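Local coordinates for protein quinone oxidoreductase 1 (Escherichia coli, PDB 1QOR) that catalyses the one-electron reduction of quinones to semiquinones with NADPH as the electron donor, working as a homodimer, at residues Thr3-His8 with Glu14-Val19; Lys124-Tyr129 with Glu274-Ala279; Gln188-Arg193 with Lys202-Gly207. All blocks are in the same frame, centred on the assembly; numbering follows the deposited sequence.

Contact 1: Thr3-His8 with Glu14-Val19; sequences TRIEFH and EVLQAV
An antiparallel beta hairpin near the N terminus joins Thr3-His8 to Glu14-Val19, its strands forming a two-stranded sheet of their own. The two strand axes run 147° apart in direction and approach to 4.6 Å. Arg4 faces Val19 and Glu6 faces Gln17 as hydrogen-bonded pairs; Val19 N to Arg4 O and Glu6 N to Gln17 O both measure 2.8 Å. Between them the non-hydrogen-bonded pair Ile5-Ala18 turns to the other face, where Ile5 CD1 meets Ala18 CB and CG2 lies against Leu16 CB. On the Arg4 face, the Glu6 carboxylate is held from within its own segment: Arg4 NH1 forms a salt bridge to Glu6 OE1 at 2.9 Å from above the carboxylate plane, and His8 NE2, in the loop beyond, donates to the anti lone pair of Glu6 OE2. Glu6 CG stands between its backbone N and carbonyl carbon (chi1 68°), which brings OE1 to 3.5 Å from Val19 CG2. With an alanine here, the Arg4 guanidinium and the His8 ring would be without their common carboxylate and would probably turn more freely. A water links His8 N to Val15 O. Phe7 and Leu16 face helix 42-49, while Ile5 and Leu16 also touch helix 307-315.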
loop_
_atom_site.group_PDB
_atom_site.type_symbol
_atom_site.label_atom_id
_atom_site.label_comp_id
_atom_site.label_asym_id
_atom_site.label_seq_id
_atom_site.Cartn_x
_atom_site.Cartn_y
_atom_site.Cartn_z
ATOM N N THR A 3 15.785 21.199 -34.049
ATOM C CA THR A 3 14.549 21.798 -33.566
ATOM C C THR A 3 14.146 21.061 -32.298
ATOM O O THR A 3 14.311 19.853 -32.216
ATOM C CB THR A 3 13.426 21.608 -34.551
ATOM O OG1 THR A 3 13.828 22.118 -35.826
ATOM C CG2 THR A 3 12.160 22.321 -34.083
ATOM N N ARG A 4 13.659 21.787 -31.302
ATOM C CA ARG A 4 13.211 21.189 -30.057
ATOM C C ARG A 4 11.935 21.929 -29.697
ATOM O O ARG A 4 11.655 23.015 -30.231
ATOM C CB ARG A 4 14.251 21.359 -28.931
ATOM C CG ARG A 4 14.220 22.741 -28.232
ATOM C CD ARG A 4 15.461 23.058 -27.384
ATOM N NE ARG A 4 15.681 22.121 -26.273
ATOM C CZ ARG A 4 15.274 22.304 -25.006
ATOM N NH1 ARG A 4 14.602 23.405 -24.649
ATOM N NH2 ARG A 4 15.557 21.382 -24.080
ATOM N N ILE A 5 11.119 21.306 -28.859
ATOM C CA ILE A 5 9.895 21.936 -28.400
ATOM C C ILE A 5 10.206 22.401 -26.993
ATOM O O ILE A 5 10.944 21.732 -26.253
ATOM C CB ILE A 5 8.709 20.938 -28.322
ATOM C CG1 ILE A 5 8.294 20.480 -29.721
ATOM C CG2 ILE A 5 7.535 21.563 -27.604
ATOM C CD1 ILE A 5 7.816 21.600 -30.629
ATOM N N GLU A 6 9.695 23.565 -26.628
ATOM C CA GLU A 6 9.902 24.031 -25.273
ATOM C C GLU A 6 8.767 24.893 -24.806
ATOM O O GLU A 6 7.911 25.284 -25.599
ATOM C CB GLU A 6 11.257 24.710 -25.107
ATOM C CG GLU A 6 11.417 25.998 -25.829
ATOM C CD GLU A 6 12.738 26.660 -25.473
ATOM O OE1 GLU A 6 13.797 25.976 -25.603
ATOM O OE2 GLU A 6 12.697 27.849 -25.066
ATOM N N PHE A 7 8.654 25.016 -23.492
ATOM C CA PHE A 7 7.607 25.839 -22.904
ATOM C C PHE A 7 8.265 26.716 -21.817
ATOM O O PHE A 7 9.234 26.313 -21.177
ATOM C CB PHE A 7 6.397 24.988 -22.408
ATOM C CG PHE A 7 6.712 24.053 -21.270
ATOM C CD1 PHE A 7 7.347 22.828 -21.500
ATOM C CD2 PHE A 7 6.370 24.396 -19.957
ATOM C CE1 PHE A 7 7.640 21.951 -20.425
ATOM C CE2 PHE A 7 6.651 23.545 -18.881
ATOM C CZ PHE A 7 7.292 22.315 -19.120
ATOM N N HIS A 8 7.805 27.959 -21.743
ATOM C CA HIS A 8 8.316 28.983 -20.833
ATOM C C HIS A 8 7.380 29.216 -19.648
ATOM O O HIS A 8 7.729 29.956 -18.718
ATOM C CB HIS A 8 8.496 30.316 -21.607
ATOM C CG HIS A 8 9.577 30.280 -22.653
ATOM N ND1 HIS A 8 10.460 31.324 -22.851
ATOM C CD2 HIS A 8 9.921 29.326 -23.556
ATOM C CE1 HIS A 8 11.297 31.017 -23.831
ATOM N NE2 HIS A 8 10.991 29.810 -24.275
ATOM N N GLU A 14 -1.351 24.901 -25.954
ATOM C CA GLU A 14 -0.923 26.112 -26.615
ATOM C C GLU A 14 0.403 26.682 -26.091
ATOM O O GLU A 14 1.028 27.457 -26.793
ATOM C CB GLU A 14 -2.004 27.173 -26.555
ATOM C CG GLU A 14 -2.130 27.846 -25.205
ATOM C CD GLU A 14 -2.779 26.968 -24.103
ATOM O OE1 GLU A 14 -3.404 25.918 -24.429
ATOM O OE2 GLU A 14 -2.661 27.349 -22.893
ATOM N N VAL A 15 0.892 26.287 -24.921
ATOM C CA VAL A 15 2.165 26.856 -24.464
ATOM C C VAL A 15 3.372 26.195 -25.108
ATOM O O VAL A 15 4.495 26.606 -24.867
ATOM C CB VAL A 15 2.368 26.764 -22.932
ATOM C CG1 VAL A 15 1.181 27.334 -22.207
ATOM C CG2 VAL A 15 2.648 25.325 -22.487
ATOM N N LEU A 16 3.179 25.156 -25.898
ATOM C CA LEU A 16 4.345 24.488 -26.466
ATOM C C LEU A 16 4.843 25.245 -27.694
ATOM O O LEU A 16 4.034 25.630 -28.547
ATOM C CB LEU A 16 4.004 23.028 -26.817
ATOM C CG LEU A 16 3.687 22.061 -25.662
ATOM C CD1 LEU A 16 3.277 20.743 -26.257
ATOM C CD2 LEU A 16 4.883 21.878 -24.701
ATOM N N GLN A 17 6.155 25.474 -27.787
ATOM C CA GLN A 17 6.690 26.188 -28.944
ATOM C C GLN A 17 7.951 25.568 -29.529
ATOM O O GLN A 17 8.827 25.107 -28.795
ATOM C CB GLN A 17 6.892 27.685 -28.631
ATOM C CG GLN A 17 7.994 28.039 -27.631
ATOM C CD GLN A 17 8.059 29.564 -27.328
ATOM O OE1 GLN A 17 9.078 30.237 -27.591
ATOM N NE2 GLN A 17 6.972 30.102 -26.775
ATOM N N ALA A 18 7.987 25.450 -30.856
ATOM C CA ALA A 18 9.150 24.888 -31.537
ATOM C C ALA A 18 10.228 25.971 -31.560
ATOM O O ALA A 18 9.912 27.161 -31.702
ATOM C CB ALA A 18 8.774 24.479 -32.933
ATOM N N VAL A 19 11.482 25.599 -31.332
ATOM C CA VAL A 19 12.561 26.591 -31.349
ATOM C C VAL A 19 13.807 25.998 -31.944
ATOM O O VAL A 19 14.115 24.834 -31.709
ATOM C CB VAL A 19 12.927 27.182 -29.919
ATOM C CG1 VAL A 19 11.683 27.680 -29.187
ATOM C CG2 VAL A 19 13.720 26.197 -29.072
HETATM O O HOH W 1 5.757 28.783 -23.527
#

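Contact 2: Lys124-Tyr129 with Glu274-Ala279; sequences KGLTVY and EELTEA. With NDP (NADPH dihydro-nicotinamide-adenine-dinucleotide phosphate), chain D.
The contact packs two helices, 115-135 and 273-288, behind the nicotinamide end of the NADPH site. Their short segments cross at 91°, with axes 10.9 Å apart at closest approach, and no hydrogen bond joins them: the evidence is of apolar packing. Ala279 is the centre of it. Its CB lies 3.5 Å from Tyr129 CD2 and 3.7 Å from Leu126 CD2, so the small methyl is met by both larger side chains. The Tyr129 ring also takes Ala279 CA over one face, a CH-pi contact of 4.2 Å to the ring centroid and 23° off the ring normal, offset toward the rim. With CG anti to the backbone N (chi1 172°), Tyr129 projects its ring across to the second helix. Leu126 uses its other branch as well, CD1 meeting Leu276 CD1 at 4.0 Å, so the two methyls of one leucine touch successive turns of helix 273-288. Thr127, on a different side of the same helix, meets the cofactor: its OG1 lies 3.2 Å from NDP C4N, the nicotinamide carbon that carries the reducing hydrogen in NADPH, and CG2 is also close to it. That hydroxyl is hydrogen-bonded to Leu123 O within its own helix. Leu126 and Thr127 both touch Leu266 of helix 266-269, while Lys124 and Val128 pack on helix 152-164 and Leu276 reaches Phe122 of helix 115-135.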
loop_
_atom_site.group_PDB
_atom_site.type_symbol
_atom_site.label_atom_id
_atom_site.label_comp_id
_atom_site.label_asym_id
_atom_site.label_seq_id
_atom_site.Cartn_x
_atom_site.Cartn_y
_atom_site.Cartn_z
ATOM N N LYS A 124 6.206 2.671 -22.365
ATOM C CA LYS A 124 4.984 1.984 -21.987
ATOM C C LYS A 124 5.186 0.454 -21.787
ATOM O O LYS A 124 4.587 -0.150 -20.868
ATOM C CB LYS A 124 3.916 2.266 -23.035
ATOM C CG LYS A 124 3.497 3.732 -23.146
ATOM C CD LYS A 124 2.733 3.980 -24.479
ATOM C CE LYS A 124 2.689 5.470 -24.902
ATOM N NZ LYS A 124 4.029 6.114 -25.304
ATOM N N GLY A 125 6.061 -0.168 -22.579
ATOM C CA GLY A 125 6.275 -1.609 -22.444
ATOM C C GLY A 125 7.057 -1.944 -21.185
ATOM O O GLY A 125 6.827 -2.985 -20.532
ATOM N N LEU A 126 8.035 -1.098 -20.854
ATOM C CA LEU A 126 8.822 -1.297 -19.621
ATOM C C LEU A 126 7.856 -1.147 -18.428
ATOM O O LEU A 126 7.987 -1.839 -17.388
ATOM C CB LEU A 126 9.935 -0.249 -19.551
ATOM C CG LEU A 126 11.061 -0.369 -20.602
ATOM C CD1 LEU A 126 12.031 0.747 -20.359
ATOM C CD2 LEU A 126 11.831 -1.675 -20.477
ATOM N N THR A 127 6.901 -0.227 -18.560
ATOM C CA THR A 127 5.896 -0.048 -17.527
ATOM C C THR A 127 5.029 -1.324 -17.397
ATOM O O THR A 127 4.836 -1.861 -16.301
ATOM C CB THR A 127 4.985 1.104 -17.882
ATOM O OG1 THR A 127 5.790 2.266 -18.055
ATOM C CG2 THR A 127 3.973 1.358 -16.780
ATOM N N VAL A 128 4.575 -1.863 -18.530
ATOM C CA VAL A 128 3.737 -3.056 -18.458
ATOM C C VAL A 128 4.544 -4.193 -17.866
ATOM O O VAL A 128 4.046 -4.961 -17.041
ATOM C CB VAL A 128 3.120 -3.426 -19.831
ATOM C CG1 VAL A 128 2.570 -4.852 -19.809
ATOM C CG2 VAL A 128 2.027 -2.432 -20.170
ATOM N N TYR A 129 5.810 -4.271 -18.238
ATOM C CA TYR A 129 6.632 -5.329 -17.707
ATOM C C TYR A 129 6.757 -5.269 -16.170
ATOM O O TYR A 129 6.521 -6.291 -15.494
ATOM C CB TYR A 129 8.023 -5.309 -18.361
ATOM C CG TYR A 129 9.012 -6.266 -17.722
ATOM C CD1 TYR A 129 8.967 -7.632 -17.988
ATOM C CD2 TYR A 129 9.998 -5.795 -16.839
ATOM C CE1 TYR A 129 9.857 -8.493 -17.422
ATOM C CE2 TYR A 129 10.916 -6.659 -16.256
ATOM C CZ TYR A 129 10.836 -7.995 -16.569
ATOM O OH TYR A 129 11.808 -8.834 -16.110
ATOM N N GLU A 274 21.582 -3.113 -15.675
ATOM C CA GLU A 274 21.239 -4.513 -15.651
ATOM C C GLU A 274 19.708 -4.683 -15.696
ATOM O O GLU A 274 19.207 -5.563 -16.392
ATOM C CB GLU A 274 21.848 -5.196 -14.417
ATOM C CG GLU A 274 23.401 -5.116 -14.293
ATOM C CD GLU A 274 23.962 -3.667 -14.225
ATOM O OE1 GLU A 274 23.578 -2.877 -13.312
ATOM O OE2 GLU A 274 24.786 -3.313 -15.113
ATOM N N GLU A 275 18.966 -3.830 -14.996
ATOM C CA GLU A 275 17.506 -3.908 -14.989
ATOM C C GLU A 275 16.890 -3.509 -16.307
ATOM O O GLU A 275 15.935 -4.146 -16.764
ATOM C CB GLU A 275 16.922 -3.040 -13.890
ATOM C CG GLU A 275 17.228 -3.601 -12.570
ATOM C CD GLU A 275 16.906 -2.670 -11.437
ATOM O OE1 GLU A 275 16.825 -1.450 -11.638
ATOM O OE2 GLU A 275 16.756 -3.177 -10.316
ATOM N N LEU A 276 17.403 -2.428 -16.888
ATOM C CA LEU A 276 16.933 -1.937 -18.168
ATOM C C LEU A 276 17.137 -3.051 -19.211
ATOM O O LEU A 276 16.246 -3.339 -20.016
ATOM C CB LEU A 276 17.699 -0.668 -18.558
ATOM C CG LEU A 276 17.462 -0.070 -19.957
ATOM C CD1 LEU A 276 16.004 0.315 -20.159
ATOM C CD2 LEU A 276 18.356 1.137 -20.153
ATOM N N THR A 277 18.288 -3.712 -19.121
ATOM C CA THR A 277 18.669 -4.798 -20.012
ATOM C C THR A 277 17.775 -6.044 -19.918
ATOM O O THR A 277 17.320 -6.564 -20.942
ATOM C CB THR A 277 20.130 -5.178 -19.771
ATOM O OG1 THR A 277 20.983 -4.163 -20.313
ATOM C CG2 THR A 277 20.448 -6.473 -20.450
ATOM N N GLU A 278 17.545 -6.540 -18.710
ATOM C CA GLU A 278 16.676 -7.698 -18.535
ATOM C C GLU A 278 15.249 -7.403 -19.057
ATOM O O GLU A 278 14.663 -8.211 -19.823
ATOM C CB GLU A 278 16.606 -8.103 -17.070
ATOM N N ALA A 279 14.722 -6.224 -18.711
ATOM C CA ALA A 279 13.392 -5.840 -19.148
ATOM C C ALA A 279 13.290 -5.634 -20.665
ATOM O O ALA A 279 12.273 -5.999 -21.251
ATOM C CB ALA A 279 12.931 -4.598 -18.409
HETATM P PA NDP D . -3.297 6.739 -22.737
HETATM O O1A NDP D . -2.938 6.614 -24.173
HETATM O O2A NDP D . -3.727 5.519 -22.005
HETATM O O5B NDP D . -4.310 7.893 -22.520
HETATM C C5B NDP D . -5.003 8.092 -21.317
HETATM C C4B NDP D . -6.326 7.394 -21.402
HETATM O O4B NDP D . -6.774 7.448 -20.054
HETATM C C3B NDP D . -7.431 8.072 -22.223
HETATM O O3B NDP D . -7.303 7.691 -23.619
HETATM C C2B NDP D . -8.690 7.686 -21.461
HETATM O O2B NDP D . -9.210 6.495 -22.039
HETATM C C1B NDP D . -8.191 7.469 -19.965
HETATM N N9A NDP D . -8.837 8.546 -19.200
HETATM C C8A NDP D . -9.766 8.428 -18.250
HETATM N N7A NDP D . -10.138 9.642 -17.826
HETATM C C5A NDP D . -9.418 10.479 -18.538
HETATM C C6A NDP D . -9.492 11.864 -18.460
HETATM N N6A NDP D . -10.311 12.500 -17.632
HETATM N N1A NDP D . -8.687 12.532 -19.288
HETATM C C2A NDP D . -7.841 11.915 -20.159
HETATM N N3A NDP D . -7.783 10.583 -20.228
HETATM C C4A NDP D . -8.589 9.841 -19.413
HETATM O O3 NDP D . -1.929 7.214 -22.079
HETATM P PN NDP D . -0.522 6.557 -21.792
HETATM O O1N NDP D . -0.440 5.139 -22.299
HETATM O O2N NDP D . 0.555 7.541 -22.188
HETATM O O5D NDP D . -0.594 6.538 -20.146
HETATM C C5D NDP D . -1.606 5.896 -19.383
HETATM C C4D NDP D . -1.494 6.249 -17.937
HETATM O O4D NDP D . -0.333 5.616 -17.354
HETATM C C3D NDP D . -1.347 7.745 -17.682
HETATM O O3D NDP D . -2.129 8.127 -16.547
HETATM C C2D NDP D . 0.167 7.863 -17.400
HETATM O O2D NDP D . 0.469 9.015 -16.653
HETATM C C1D NDP D . 0.469 6.621 -16.613
HETATM N N1N NDP D . 1.814 5.986 -16.664
HETATM C C2N NDP D . 2.432 5.621 -15.495
HETATM C C3N NDP D . 3.678 5.022 -15.568
HETATM C C7N NDP D . 4.392 4.562 -14.303
HETATM O O7N NDP D . 5.475 3.991 -14.359
HETATM N N7N NDP D . 3.751 4.824 -13.183
HETATM C C4N NDP D . 4.301 4.780 -16.780
HETATM C C5N NDP D . 3.654 5.157 -17.964
HETATM C C6N NDP D . 2.413 5.767 -17.888
HETATM P P2B NDP D . -10.838 6.152 -21.977
HETATM O O1X NDP D . -10.933 4.747 -22.428
HETATM O O2X NDP D . -11.228 6.334 -20.574
HETATM O O3X NDP D . -11.431 7.151 -22.887
#

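Contact 3: Gln188-Arg193 with Lys202-Gly207. With NDP (NADPH dihydro-nicotinamide-adenine-dinucleotide phosphate), chain D.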
loop_
_atom_site.group_PDB
_atom_site.type_symbol
_atom_site.label_atom_id
_atom_site.label_comp_id
_atom_site.label_asym_id
_atom_site.label_seq_id
_atom_site.Cartn_x
_atom_site.Cartn_y
_atom_site.Cartn_z
ATOM N N GLN A 188 -12.512 -9.605 -20.860
ATOM C CA GLN A 188 -13.807 -8.930 -20.837
ATOM C C GLN A 188 -13.491 -7.444 -20.660
ATOM O O GLN A 188 -12.390 -7.098 -20.197
ATOM C CB GLN A 188 -14.703 -9.453 -19.703
ATOM C CG GLN A 188 -15.204 -10.909 -19.953
ATOM C CD GLN A 188 -16.341 -11.335 -19.030
ATOM O OE1 GLN A 188 -17.419 -10.749 -19.050
ATOM N NE2 GLN A 188 -16.105 -12.384 -18.236
ATOM N N VAL A 189 -14.433 -6.584 -21.040
ATOM C CA VAL A 189 -14.255 -5.137 -20.975
ATOM C C VAL A 189 -15.528 -4.509 -20.449
ATOM O O VAL A 189 -16.626 -4.874 -20.870
ATOM C CB VAL A 189 -13.987 -4.551 -22.410
ATOM C CG1 VAL A 189 -14.084 -3.025 -22.417
ATOM C CG2 VAL A 189 -12.610 -5.027 -22.951
ATOM N N ILE A 190 -15.382 -3.546 -19.546
ATOM C CA ILE A 190 -16.517 -2.837 -18.963
ATOM C C ILE A 190 -16.355 -1.420 -19.435
ATOM O O ILE A 190 -15.266 -0.879 -19.376
ATOM C CB ILE A 190 -16.441 -2.821 -17.401
ATOM C CG1 ILE A 190 -16.462 -4.247 -16.845
ATOM C CG2 ILE A 190 -17.581 -2.003 -16.802
ATOM C CD1 ILE A 190 -16.020 -4.335 -15.406
ATOM N N ASN A 191 -17.412 -0.809 -19.930
ATOM C CA ASN A 191 -17.310 0.574 -20.368
ATOM C C ASN A 191 -17.668 1.341 -19.110
ATOM O O ASN A 191 -18.843 1.354 -18.721
ATOM C CB ASN A 191 -18.333 0.837 -21.473
ATOM C CG ASN A 191 -18.471 2.307 -21.824
ATOM O OD1 ASN A 191 -18.306 3.198 -20.985
ATOM N ND2 ASN A 191 -18.839 2.567 -23.064
ATOM N N TYR A 192 -16.674 1.944 -18.454
ATOM C CA TYR A 192 -16.923 2.674 -17.208
ATOM C C TYR A 192 -17.642 4.017 -17.311
ATOM O O TYR A 192 -17.853 4.676 -16.302
ATOM C CB TYR A 192 -15.675 2.787 -16.322
ATOM C CG TYR A 192 -14.451 3.479 -16.911
ATOM C CD1 TYR A 192 -14.498 4.167 -18.130
ATOM C CD2 TYR A 192 -13.217 3.413 -16.240
ATOM C CE1 TYR A 192 -13.352 4.755 -18.663
ATOM C CE2 TYR A 192 -12.075 4.003 -16.762
ATOM C CZ TYR A 192 -12.147 4.662 -17.978
ATOM O OH TYR A 192 -10.975 5.139 -18.542
ATOM N N ARG A 193 -17.951 4.463 -18.525
ATOM C CA ARG A 193 -18.731 5.692 -18.682
ATOM C C ARG A 193 -20.221 5.297 -18.796
ATOM O O ARG A 193 -21.100 6.077 -18.471
ATOM C CB ARG A 193 -18.319 6.479 -19.931
ATOM C CG ARG A 193 -17.059 7.334 -19.771
ATOM C CD ARG A 193 -16.992 8.420 -20.886
ATOM N N LYS A 202 -18.333 -7.587 -10.117
ATOM C CA LYS A 202 -18.764 -8.673 -9.220
ATOM C C LYS A 202 -19.448 -9.802 -10.023
ATOM O O LYS A 202 -19.250 -10.993 -9.757
ATOM C CB LYS A 202 -19.728 -8.158 -8.153
ATOM C CG LYS A 202 -19.029 -7.374 -7.075
ATOM C CD LYS A 202 -19.977 -6.955 -5.979
ATOM C CE LYS A 202 -21.103 -6.124 -6.526
ATOM N NZ LYS A 202 -22.100 -5.806 -5.431
ATOM N N GLU A 203 -20.241 -9.402 -11.012
ATOM C CA GLU A 203 -20.937 -10.335 -11.879
ATOM C C GLU A 203 -19.911 -11.189 -12.646
ATOM O O GLU A 203 -19.913 -12.413 -12.511
ATOM C CB GLU A 203 -21.824 -9.531 -12.828
ATOM C CG GLU A 203 -22.643 -10.351 -13.759
ATOM C CD GLU A 203 -23.719 -9.541 -14.448
ATOM O OE1 GLU A 203 -23.454 -8.349 -14.714
ATOM O OE2 GLU A 203 -24.824 -10.105 -14.732
ATOM N N ILE A 204 -18.960 -10.529 -13.320
ATOM C CA ILE A 204 -17.916 -11.194 -14.118
ATOM C C ILE A 204 -17.060 -12.172 -13.311
ATOM O O ILE A 204 -16.633 -13.237 -13.828
ATOM C CB ILE A 204 -16.983 -10.141 -14.830
ATOM C CG1 ILE A 204 -17.722 -9.396 -15.942
ATOM C CG2 ILE A 204 -15.782 -10.793 -15.459
ATOM C CD1 ILE A 204 -16.987 -8.141 -16.437
ATOM N N THR A 205 -16.838 -11.850 -12.039
ATOM C CA THR A 205 -15.994 -12.697 -11.179
ATOM C C THR A 205 -16.750 -13.715 -10.299
ATOM O O THR A 205 -16.175 -14.330 -9.386
ATOM C CB THR A 205 -15.066 -11.818 -10.285
ATOM O OG1 THR A 205 -15.869 -11.054 -9.382
ATOM C CG2 THR A 205 -14.277 -10.866 -11.161
ATOM N N GLY A 206 -18.046 -13.851 -10.531
ATOM C CA GLY A 206 -18.789 -14.815 -9.755
ATOM C C GLY A 206 -18.878 -14.371 -8.327
ATOM O O GLY A 206 -19.033 -15.194 -7.417
ATOM N N GLY A 207 -18.753 -13.059 -8.129
ATOM C CA GLY A 207 -18.844 -12.481 -6.796
ATOM C C GLY A 207 -17.557 -12.542 -6.014
ATOM O O GLY A 207 -17.525 -12.045 -4.906
HETATM P PA NDP D . -3.297 6.739 -22.737
HETATM O O1A NDP D . -2.938 6.614 -24.173
HETATM O O2A NDP D . -3.727 5.519 -22.005
HETATM O O5B NDP D . -4.310 7.893 -22.520
HETATM C C5B NDP D . -5.003 8.092 -21.317
HETATM C C4B NDP D . -6.326 7.394 -21.402
HETATM O O4B NDP D . -6.774 7.448 -20.054
HETATM C C3B NDP D . -7.431 8.072 -22.223
HETATM O O3B NDP D . -7.303 7.691 -23.619
HETATM C C2B NDP D . -8.690 7.686 -21.461
HETATM O O2B NDP D . -9.210 6.495 -22.039
HETATM C C1B NDP D . -8.191 7.469 -19.965
HETATM N N9A NDP D . -8.837 8.546 -19.200
HETATM C C8A NDP D . -9.766 8.428 -18.250
HETATM N N7A NDP D . -10.138 9.642 -17.826
HETATM C C5A NDP D . -9.418 10.479 -18.538
HETATM C C6A NDP D . -9.492 11.864 -18.460
HETATM N N6A NDP D . -10.311 12.500 -17.632
HETATM N N1A NDP D . -8.687 12.532 -19.288
HETATM C C2A NDP D . -7.841 11.915 -20.159
HETATM N N3A NDP D . -7.783 10.583 -20.228
HETATM C C4A NDP D . -8.589 9.841 -19.413
HETATM O O3 NDP D . -1.929 7.214 -22.079
HETATM P PN NDP D . -0.522 6.557 -21.792
HETATM O O1N NDP D . -0.440 5.139 -22.299
HETATM O O2N NDP D . 0.555 7.541 -22.188
HETATM O O5D NDP D . -0.594 6.538 -20.146
HETATM C C5D NDP D . -1.606 5.896 -19.383
HETATM C C4D NDP D . -1.494 6.249 -17.937
HETATM O O4D NDP D . -0.333 5.616 -17.354
HETATM C C3D NDP D . -1.347 7.745 -17.682
HETATM O O3D NDP D . -2.129 8.127 -16.547
HETATM C C2D NDP D . 0.167 7.863 -17.400
HETATM O O2D NDP D . 0.469 9.015 -16.653
HETATM C C1D NDP D . 0.469 6.621 -16.613
HETATM N N1N NDP D . 1.814 5.986 -16.664
HETATM C C2N NDP D . 2.432 5.621 -15.495
HETATM C C3N NDP D . 3.678 5.022 -15.568
HETATM C C7N NDP D . 4.392 4.562 -14.303
HETATM O O7N NDP D . 5.475 3.991 -14.359
HETATM N N7N NDP D . 3.751 4.824 -13.183
HETATM C C4N NDP D . 4.301 4.780 -16.780
HETATM C C5N NDP D . 3.654 5.157 -17.964
HETATM C C6N NDP D . 2.413 5.767 -17.888
HETATM P P2B NDP D . -10.838 6.152 -21.977
HETATM O O1X NDP D . -10.933 4.747 -22.428
HETATM O O2X NDP D . -11.228 6.334 -20.574
HETATM O O3X NDP D . -11.431 7.151 -22.887
HETATM O O HOH W 2 -17.357 -13.970 -16.375
#
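Strand 188-191 runs extended past the last turn of helix 197-204 with no direct hydrogen bond between the two; the nearest CA atoms, those of Gln188 and Ile204, are 8.2 Å apart. The helix finishes in a Schellman motif: Gly207 N bonds to Lys202 O and Gly206 N to Glu203 O, with Gly206 at positive phi (68°) as the C-prime residue. Ile204, in the final turn, points toward the strand. The extended side chain of Gln188 runs antiparallel to it and lays its amide group along the isoleucine: Gln188 NE2 lies 3.2 Å from Ile204 CG2 and Gln188 OE1 3.4 Å from Ile204 CG1. Water completes this junction, accepting from Gln188 NE2 and donating to Ile204 O, each at 2.7 Å. Two residues along the strand, Ile190 CG1 meets the same isoleucine at Ile204 CD1, 4.0 Å away. Strand 188-191 is, within this chain, an outermost strand of the parallel sheet of the Rossmann-type nucleotide-binding domain, beside strand 167-172, whose Ile169 touches both isoleucines. At the end of the strand, Asn191 OD1 accepts from Arg193 N at 2.8 Å, an Asx turn. Tyr192, between them, points its OH at the cofactor: NDP O2X, an oxygen of the 2'-phosphate, lies at the ring edge, in plane, and accepts its hydrogen bond at a doubtfully short length. Arg317, another NADPH-binding residue, touches the same tyrosine.

From the N terminus, contact 1 closes first, as a local hairpin with five residues between its segments. Contact 2 then opens on helix 115-135 and closes 145 residues later on helix 273-288, so its loop spans the strands of the parallel nucleotide-binding sheet. Contact 3 opens and closes within that loop, joining a strand that is outermost in the sheet within this chain to the helix that follows it. None of the three touches another: the centres of contacts 1 and 3 are 42 Å apart, on opposite sides of the chain's centre. Contacts 2 and 3, with centres 30 Å apart, are both linked to NADPH, one near its nicotinamide and the other at its 2'-phosphate.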